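Local coordinates for sister chromatid cohesion protein (Chaetomium thermophilum, PDB 5T8V) that probably loads cohesin onto chromatin, this chain being the helical, HEAT-repeat C-terminal part of the larger loader Scc2, at residues A[347-361]-A[559-571]. Residues are numbered along the deposited sequence; the frame is centred on the assembly and turned at random.
Sequences IQSEAQGASQHSTAI and DQELGRLAYRLRE
In this helical HEAT-repeat protein, a short helix, 350-355, and the first turn of helix 357-391 meet one side of helix 556-574, with Gly353 and His357 settling on Gly563. The segment axis of 350-355 approaches that of 559-571 to 7.1 Å, at 138° between their directions. Small residues permit this approach: Gly563 CA lies 3.4 Å from Gly353 O in a CA-H...O contact, and Ala360 CB meets Ala566 CB at 3.6 Å.

At one end, the imidazole of His357 lies flat over Asp559 CB, which sits 3.5 Å from the ring centroid and nearly on its normal, a CH-pi contact. A chi1 of 42° swings the ring into this place, and a bond from ND1 to Tyr548 OH of helix 527-550 helps hold its rotation.

Toward the other end, the ring of Tyr567 takes the backbone turn at Ser349 and Glu350 over one face, Glu350 N lying above its centre, while Glu571 CG covers the opposite face. Beside it, Arg570 NH2 donates to Ile347 O (2.8 Å) from well above the carbonyl plane, a bent bond, less certain because Ile347 is poorly ordered.

The extended Glu350 chain carries OE2 to the edge of the Arg568 guanidinium. Arg568 NH2 reaches Glu350 OE2 at 2.7 Å on its syn side and nearly in the guanidinium plane; Arg568 NE adds a weaker bond to the same oxygen, and the carboxylate is turned 70° from the guanidinium. Trp506 makes a cation-pi contact with Arg568, and Glu561 pairs weakly with Arg564 and at longer range with Arg568. This network probably favours charged Glu350 and Arg568, an electrostatic tie flanking the Tyr567 packing and the glycine-alanine approach.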
loop_
_atom_site.group_PDB
_atom_site.type_symbol
_atom_site.label_atom_id
_atom_site.label_comp_id
_atom_site.label_asym_id
_atom_site.label_seq_id
_atom_site.Cartn_x
_atom_site.Cartn_y
_atom_site.Cartn_z
ATOM N N ILE A 347 34.938 -46.859 -5.869
ATOM C CA ILE A 347 33.890 -47.863 -5.732
ATOM C C ILE A 347 33.499 -48.354 -7.117
ATOM O O ILE A 347 33.482 -47.580 -8.082
ATOM C CB ILE A 347 32.660 -47.303 -4.988
ATOM C CG1 ILE A 347 33.020 -46.948 -3.544
ATOM C CG2 ILE A 347 31.510 -48.307 -5.003
ATOM C CD1 ILE A 347 33.625 -45.575 -3.378
ATOM N N GLN A 348 33.184 -49.649 -7.213
ATOM C CA GLN A 348 32.651 -50.216 -8.447
ATOM C C GLN A 348 31.491 -51.169 -8.185
ATOM O O GLN A 348 31.060 -51.864 -9.114
ATOM C CB GLN A 348 33.748 -50.945 -9.236
ATOM C CG GLN A 348 34.834 -50.032 -9.796
ATOM C CD GLN A 348 35.883 -49.657 -8.766
ATOM O OE1 GLN A 348 35.873 -50.157 -7.640
ATOM N NE2 GLN A 348 36.795 -48.771 -9.149
ATOM N N SER A 349 30.972 -51.223 -6.960
ATOM C CA SER A 349 29.881 -52.120 -6.608
ATOM C C SER A 349 28.896 -51.380 -5.718
ATOM O O SER A 349 29.295 -50.560 -4.886
ATOM C CB SER A 349 30.402 -53.374 -5.892
ATOM O OG SER A 349 31.143 -53.027 -4.734
ATOM N N GLU A 350 27.606 -51.673 -5.894
ATOM C CA GLU A 350 26.585 -50.995 -5.101
ATOM C C GLU A 350 26.731 -51.305 -3.618
ATOM O O GLU A 350 26.330 -50.496 -2.775
ATOM C CB GLU A 350 25.190 -51.387 -5.587
ATOM C CG GLU A 350 24.066 -50.846 -4.712
ATOM C CD GLU A 350 22.712 -50.893 -5.393
ATOM O OE1 GLU A 350 22.668 -51.015 -6.636
ATOM O OE2 GLU A 350 21.688 -50.808 -4.682
ATOM N N ALA A 351 27.298 -52.465 -3.280
ATOM C CA ALA A 351 27.470 -52.821 -1.876
ATOM C C ALA A 351 28.629 -52.061 -1.248
ATOM O O ALA A 351 28.520 -51.588 -0.111
ATOM C CB ALA A 351 27.685 -54.328 -1.738
ATOM N N GLN A 352 29.744 -51.929 -1.970
ATOM C CA GLN A 352 30.889 -51.200 -1.440
ATOM C C GLN A 352 30.554 -49.742 -1.162
ATOM O O GLN A 352 31.219 -49.112 -0.332
ATOM C CB GLN A 352 32.065 -51.292 -2.415
ATOM C CG GLN A 352 33.362 -50.684 -1.892
ATOM C CD GLN A 352 34.447 -50.615 -2.952
ATOM O OE1 GLN A 352 34.399 -51.326 -3.955
ATOM N NE2 GLN A 352 35.430 -49.747 -2.734
ATOM N N GLY A 353 29.538 -49.193 -1.833
ATOM C CA GLY A 353 29.161 -47.811 -1.599
ATOM C C GLY A 353 28.323 -47.616 -0.356
ATOM O O GLY A 353 28.317 -46.525 0.222
ATOM N N ALA A 354 27.604 -48.654 0.074
ATOM C CA ALA A 354 26.796 -48.538 1.282
ATOM C C ALA A 354 27.658 -48.557 2.538
ATOM O O ALA A 354 27.303 -47.928 3.540
ATOM C CB ALA A 354 25.762 -49.662 1.331
ATOM N N SER A 355 28.788 -49.266 2.506
ATOM C CA SER A 355 29.681 -49.330 3.657
ATOM C C SER A 355 30.667 -48.170 3.682
ATOM O O SER A 355 30.928 -47.602 4.749
ATOM C CB SER A 355 30.441 -50.659 3.662
ATOM O OG SER A 355 31.155 -50.843 2.453
ATOM N N GLN A 356 31.222 -47.807 2.531
ATOM C CA GLN A 356 32.104 -46.645 2.412
ATOM C C GLN A 356 31.332 -45.443 1.881
ATOM O O GLN A 356 31.751 -44.758 0.948
ATOM C CB GLN A 356 33.286 -46.977 1.513
ATOM C CG GLN A 356 33.864 -48.366 1.748
ATOM C CD GLN A 356 35.185 -48.580 1.036
ATOM O OE1 GLN A 356 35.326 -49.499 0.230
ATOM N NE2 GLN A 356 36.164 -47.733 1.335
ATOM N N HIS A 357 30.176 -45.188 2.497
ATOM C CA HIS A 357 29.258 -44.168 1.998
ATOM C C HIS A 357 29.947 -42.822 1.806
ATOM O O HIS A 357 29.633 -42.088 0.863
ATOM C CB HIS A 357 28.064 -44.032 2.947
ATOM C CG HIS A 357 28.434 -44.073 4.398
ATOM N ND1 HIS A 357 28.921 -42.977 5.074
ATOM C CD2 HIS A 357 28.393 -45.084 5.297
ATOM C CE1 HIS A 357 29.161 -43.310 6.330
ATOM N NE2 HIS A 357 28.849 -44.583 6.492
ATOM N N SER A 358 30.887 -42.478 2.687
ATOM C CA SER A 358 31.591 -41.207 2.553
ATOM C C SER A 358 32.286 -41.112 1.199
ATOM O O SER A 358 32.195 -40.090 0.505
ATOM C CB SER A 358 32.599 -41.049 3.692
ATOM O OG SER A 358 33.345 -39.854 3.553
ATOM N N THR A 359 32.981 -42.180 0.801
ATOM C CA THR A 359 33.704 -42.162 -0.464
ATOM C C THR A 359 32.745 -42.111 -1.646
ATOM O O THR A 359 33.001 -41.405 -2.628
ATOM C CB THR A 359 34.611 -43.385 -0.568
ATOM O OG1 THR A 359 35.436 -43.471 0.601
ATOM C CG2 THR A 359 35.498 -43.288 -1.803
ATOM N N ALA A 360 31.643 -42.858 -1.576
ATOM C CA ALA A 360 30.634 -42.783 -2.627
ATOM C C ALA A 360 30.129 -41.355 -2.788
ATOM O O ALA A 360 30.022 -40.837 -3.907
ATOM C CB ALA A 360 29.480 -43.735 -2.307
ATOM N N ILE A 361 29.826 -40.697 -1.668
ATOM C CA ILE A 361 29.370 -39.312 -1.711
ATOM C C ILE A 361 30.427 -38.423 -2.348
ATOM O O ILE A 361 30.108 -37.532 -3.141
ATOM C CB ILE A 361 29.009 -38.831 -0.293
ATOM C CG1 ILE A 361 27.765 -39.570 0.214
ATOM C CG2 ILE A 361 28.808 -37.309 -0.261
ATOM C CD1 ILE A 361 26.454 -39.127 -0.422
ATOM N N ASP A 559 23.191 -43.162 6.415
ATOM C CA ASP A 559 24.407 -42.951 5.638
ATOM C C ASP A 559 24.603 -44.050 4.604
ATOM O O ASP A 559 25.081 -43.790 3.495
ATOM C CB ASP A 559 25.614 -42.877 6.571
ATOM C CG ASP A 559 25.477 -41.788 7.610
ATOM O OD1 ASP A 559 24.840 -40.755 7.310
ATOM O OD2 ASP A 559 26.004 -41.966 8.729
ATOM N N GLN A 560 24.246 -45.289 4.949
ATOM C CA GLN A 560 24.398 -46.385 3.998
ATOM C C GLN A 560 23.464 -46.204 2.807
ATOM O O GLN A 560 23.886 -46.310 1.647
ATOM C CB GLN A 560 24.145 -47.721 4.695
ATOM C CG GLN A 560 25.100 -47.988 5.850
ATOM C CD GLN A 560 25.080 -49.431 6.304
ATOM O OE1 GLN A 560 24.053 -50.106 6.226
ATOM N NE2 GLN A 560 26.222 -49.915 6.776
ATOM N N GLU A 561 22.186 -45.923 3.074
ATOM C CA GLU A 561 21.255 -45.626 1.990
ATOM C C GLU A 561 21.771 -44.483 1.125
ATOM O O GLU A 561 21.701 -44.547 -0.109
ATOM C CB GLU A 561 19.877 -45.288 2.560
ATOM C CG GLU A 561 18.842 -44.898 1.518
ATOM C CD GLU A 561 18.555 -46.013 0.531
ATOM O OE1 GLU A 561 18.936 -47.169 0.811
ATOM O OE2 GLU A 561 17.947 -45.734 -0.525
ATOM N N LEU A 562 22.296 -43.428 1.754
ATOM C CA LEU A 562 22.841 -42.314 0.987
ATOM C C LEU A 562 24.029 -42.746 0.139
ATOM O O LEU A 562 24.239 -42.208 -0.953
ATOM C CB LEU A 562 23.241 -41.176 1.927
ATOM C CG LEU A 562 22.079 -40.367 2.506
ATOM C CD1 LEU A 562 22.556 -39.492 3.651
ATOM C CD2 LEU A 562 21.428 -39.517 1.424
ATOM N N GLY A 563 24.817 -43.711 0.618
ATOM C CA GLY A 563 25.902 -44.235 -0.194
ATOM C C GLY A 563 25.397 -44.999 -1.402
ATOM O O GLY A 563 25.934 -44.861 -2.507
ATOM N N ARG A 564 24.358 -45.815 -1.211
ATOM C CA ARG A 564 23.738 -46.497 -2.343
ATOM C C ARG A 564 23.236 -45.488 -3.367
ATOM O O ARG A 564 23.482 -45.630 -4.571
ATOM C CB ARG A 564 22.595 -47.387 -1.861
ATOM C CG ARG A 564 23.015 -48.445 -0.857
ATOM C CD ARG A 564 21.806 -49.119 -0.231
ATOM N NE ARG A 564 22.136 -49.756 1.041
ATOM C CZ ARG A 564 21.237 -50.165 1.928
ATOM N NH1 ARG A 564 19.941 -50.005 1.693
ATOM N NH2 ARG A 564 21.634 -50.732 3.059
ATOM N N LEU A 565 22.529 -44.454 -2.904
ATOM C CA LEU A 565 22.082 -43.401 -3.810
ATOM C C LEU A 565 23.263 -42.748 -4.515
ATOM O O LEU A 565 23.165 -42.374 -5.690
ATOM C CB LEU A 565 21.275 -42.353 -3.044
ATOM C CG LEU A 565 19.874 -42.764 -2.595
ATOM C CD1 LEU A 565 19.329 -41.772 -1.577
ATOM C CD2 LEU A 565 18.940 -42.867 -3.789
ATOM N N ALA A 566 24.389 -42.599 -3.816
ATOM C CA ALA A 566 25.564 -41.994 -4.429
ATOM C C ALA A 566 26.067 -42.843 -5.590
ATOM O O ALA A 566 26.267 -42.341 -6.705
ATOM C CB ALA A 566 26.658 -41.802 -3.380
ATOM N N TYR A 567 26.271 -44.141 -5.349
ATOM C CA TYR A 567 26.696 -45.031 -6.425
ATOM C C TYR A 567 25.705 -44.995 -7.583
ATOM O O TYR A 567 26.084 -44.765 -8.739
ATOM C CB TYR A 567 26.849 -46.457 -5.893
ATOM C CG TYR A 567 27.099 -47.485 -6.975
ATOM C CD1 TYR A 567 28.381 -47.721 -7.454
ATOM C CD2 TYR A 567 26.052 -48.219 -7.520
ATOM C CE1 TYR A 567 28.614 -48.660 -8.445
ATOM C CE2 TYR A 567 26.273 -49.157 -8.511
ATOM C CZ TYR A 567 27.556 -49.374 -8.971
ATOM O OH TYR A 567 27.782 -50.309 -9.957
ATOM N N ARG A 568 24.421 -45.215 -7.285
ATOM C CA ARG A 568 23.400 -45.243 -8.326
ATOM C C ARG A 568 23.443 -43.981 -9.175
ATOM O O ARG A 568 23.544 -44.051 -10.404
ATOM C CB ARG A 568 22.019 -45.417 -7.695
ATOM C CG ARG A 568 21.825 -46.756 -7.011
ATOM C CD ARG A 568 20.568 -46.775 -6.163
ATOM N NE ARG A 568 20.475 -47.996 -5.365
ATOM C CZ ARG A 568 19.576 -48.204 -4.409
ATOM N NH1 ARG A 568 18.678 -47.273 -4.117
ATOM N NH2 ARG A 568 19.577 -49.349 -3.741
ATOM N N LEU A 569 23.366 -42.813 -8.534
ATOM C CA LEU A 569 23.338 -41.563 -9.288
ATOM C C LEU A 569 24.623 -41.344 -10.072
ATOM O O LEU A 569 24.591 -40.748 -11.155
ATOM C CB LEU A 569 23.081 -40.384 -8.350
ATOM C CG LEU A 569 21.610 -39.981 -8.206
ATOM C CD1 LEU A 569 21.071 -39.402 -9.508
ATOM C CD2 LEU A 569 20.759 -41.159 -7.745
ATOM N N ARG A 570 25.761 -41.809 -9.553
ATOM C CA ARG A 570 26.998 -41.725 -10.322
ATOM C C ARG A 570 26.880 -42.533 -11.612
ATOM O O ARG A 570 27.148 -42.024 -12.710
ATOM C CB ARG A 570 28.169 -42.214 -9.471
ATOM C CG ARG A 570 29.543 -41.835 -10.009
ATOM C CD ARG A 570 30.340 -43.067 -10.408
ATOM N NE ARG A 570 30.564 -43.967 -9.280
ATOM C CZ ARG A 570 31.072 -45.191 -9.386
ATOM N NH1 ARG A 570 31.411 -45.677 -10.573
ATOM N NH2 ARG A 570 31.239 -45.934 -8.301
ATOM N N GLU A 571 26.458 -43.797 -11.497
ATOM C CA GLU A 571 26.248 -44.617 -12.687
ATOM C C GLU A 571 25.243 -43.979 -13.635
ATOM O O GLU A 571 25.374 -44.103 -14.858
ATOM C CB GLU A 571 25.771 -46.014 -12.285
ATOM C CG GLU A 571 26.756 -46.806 -11.434
ATOM C CD GLU A 571 27.944 -47.321 -12.227
ATOM O OE1 GLU A 571 28.333 -46.672 -13.220
ATOM O OE2 GLU A 571 28.487 -48.385 -11.859
#